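Long-range contact in 3-dehydroquinate dehydratase (Clostridium difficile, PDB 4H3D), which catalyses the cis-dehydration of 3-dehydroquinate to 3-dehydroshikimate through an imine intermediate, the third step of the chorismate pathway: residues R52-E57 and G91-I96. Numbering follows the deposited sequence. Where two conformers were deposited one is given.
Sequences RVDFFE and GGEKLI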
# COMPACT_ATOMS: atom_id res chain seq x y z
N ARG B 52 -18.39 6.64 -17.60
CA ARG B 52 -19.30 7.18 -16.59
C ARG B 52 -20.26 8.06 -17.34
O ARG B 52 -20.08 9.26 -17.41
CB ARG B 52 -18.55 8.00 -15.53
CG ARG B 52 -17.91 7.16 -14.41
CD ARG B 52 -18.96 6.66 -13.46
NE ARG B 52 -19.73 7.79 -12.90
CZ ARG B 52 -19.38 8.47 -11.82
NH1 ARG B 52 -18.27 8.15 -11.15
NH2 ARG B 52 -20.14 9.48 -11.39
N VAL B 53 -21.30 7.42 -17.86
CA VAL B 53 -22.28 8.05 -18.73
C VAL B 53 -23.17 9.08 -18.01
O VAL B 53 -23.75 9.95 -18.66
CB VAL B 53 -23.13 6.97 -19.44
CG1 VAL B 53 -24.11 6.33 -18.46
CG2 VAL B 53 -23.87 7.55 -20.65
N ASP B 54 -23.27 9.00 -16.69
CA ASP B 54 -24.05 10.01 -15.93
C ASP B 54 -23.46 11.43 -16.09
O ASP B 54 -24.16 12.39 -15.83
CB ASP B 54 -24.18 9.66 -14.46
CG ASP B 54 -22.86 9.39 -13.80
OD1 ASP B 54 -22.22 8.35 -14.12
OD2 ASP B 54 -22.47 10.20 -12.94
N PHE B 55 -22.20 11.57 -16.52
CA PHE B 55 -21.62 12.91 -16.83
C PHE B 55 -22.04 13.42 -18.22
O PHE B 55 -22.02 14.62 -18.49
CB PHE B 55 -20.08 12.91 -16.81
CG PHE B 55 -19.45 12.86 -15.43
CD1 PHE B 55 -19.15 14.05 -14.74
CD2 PHE B 55 -19.11 11.65 -14.85
CE1 PHE B 55 -18.55 14.01 -13.48
CE2 PHE B 55 -18.50 11.61 -13.58
CZ PHE B 55 -18.22 12.78 -12.90
N PHE B 56 -22.41 12.50 -19.10
CA PHE B 56 -22.80 12.87 -20.47
C PHE B 56 -24.09 13.71 -20.44
O PHE B 56 -25.13 13.23 -19.98
CB PHE B 56 -22.96 11.60 -21.29
CG PHE B 56 -23.33 11.83 -22.72
CD1 PHE B 56 -22.59 12.69 -23.53
CD2 PHE B 56 -24.41 11.15 -23.29
CE1 PHE B 56 -22.93 12.90 -24.86
CE2 PHE B 56 -24.76 11.36 -24.64
CZ PHE B 56 -24.02 12.23 -25.42
N GLU B 57 -24.02 14.95 -20.94
CA GLU B 57 -25.19 15.87 -20.88
C GLU B 57 -26.45 15.37 -21.58
O GLU B 57 -27.56 15.68 -21.15
CB GLU B 57 -24.84 17.28 -21.37
CG GLU B 57 -23.85 17.99 -20.45
CD GLU B 57 -23.63 19.45 -20.79
OE1 GLU B 57 -22.97 20.13 -19.98
OE2 GLU B 57 -24.11 19.91 -21.85
N GLY B 91 -23.37 9.15 -5.56
CA GLY B 91 -22.31 10.04 -6.01
C GLY B 91 -22.40 10.60 -7.42
O GLY B 91 -21.53 11.38 -7.83
N GLY B 92 -23.46 10.24 -8.13
CA GLY B 92 -23.63 10.62 -9.53
C GLY B 92 -24.01 12.05 -9.82
O GLY B 92 -24.34 12.82 -8.94
N GLU B 93 -24.05 12.36 -11.12
CA GLU B 93 -24.27 13.72 -11.62
C GLU B 93 -25.66 14.07 -12.14
O GLU B 93 -25.96 15.24 -12.30
CB GLU B 93 -23.31 13.93 -12.80
CG GLU B 93 -21.86 13.72 -12.44
CD GLU B 93 -21.31 14.84 -11.58
OE1 GLU B 93 -21.65 16.01 -11.86
OE2 GLU B 93 -20.54 14.55 -10.63
N LYS B 94 -26.50 13.08 -12.41
CA LYS B 94 -27.75 13.34 -13.10
C LYS B 94 -28.93 12.53 -12.57
O LYS B 94 -28.85 11.30 -12.46
CB LYS B 94 -27.52 12.99 -14.57
CG LYS B 94 -28.70 13.10 -15.48
CD LYS B 94 -29.15 14.53 -15.69
CE LYS B 94 -30.24 14.52 -16.74
NZ LYS B 94 -30.72 15.87 -17.08
N LEU B 95 -30.01 13.22 -12.24
CA LEU B 95 -31.24 12.55 -11.81
C LEU B 95 -31.96 11.97 -13.03
O LEU B 95 -32.16 12.67 -14.02
CB LEU B 95 -32.19 13.52 -11.11
CG LEU B 95 -31.78 14.12 -9.76
CD1 LEU B 95 -32.75 15.23 -9.35
CD2 LEU B 95 -31.70 13.02 -8.68
N ILE B 96 -32.31 10.69 -12.96
CA ILE B 96 -33.14 10.04 -13.99
C ILE B 96 -34.12 9.10 -13.30
O ILE B 96 -33.95 8.74 -12.12
CB ILE B 96 -32.33 9.24 -15.05
CG1 ILE B 96 -31.59 8.08 -14.41
CG2 ILE B 96 -31.42 10.18 -15.83
CD1 ILE B 96 -30.86 7.15 -15.41
O HOH W 1 -20.14 12.19 -9.90
O HOH W 2 -28.33 17.15 -18.45
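Asp54 and Glu93 supply the direct hydrogen bond between 52-57 and 91-96: Glu93 N donates to Asp54 OD2 at 3.2 Å with an N-H...O angle of 149°, reaching that oxygen on its anti side. The syn side is taken by Arg52, which grips the carboxylate side-on, NE to Asp54 OD1 at 2.8 Å and NH2 to Asp54 OD2 at 2.9 Å. Both bonds are nearly straight and in the guanidinium plane, evidence that the salt bridge fixes the rotation of the acid. Asp54 OD1 also accepts from Arg86 N, so each oxygen has two donors.

The nonpolar part of the contact is a stack of the Glu93 side chain on the Phe55 ring. Glu93 CG lies over a face, 3.6 Å from the ring centroid and close to the normal, a CH-pi contact. The bend at chi2 (-72°) brings Glu93 CD to 3.5 Å from Phe55 CE1; the carboxylate lies nearly parallel to the ring, the planes 12° apart.

One water accepts weakly from Arg52 NH2 and donates to Gly91 O and Glu93 OE2. A second joins Glu57 O to Lys94 NZ, which also salt-bridges Glu60.

Arg52 binds 3-dehydroquinate, and its side chain lies about 6 Å from the bound comenic acid derivative. In this TIM barrel the contact joins the loops after neighbouring parallel strands 48-52 and 81-84, leading to helices 62-76 and 98-110.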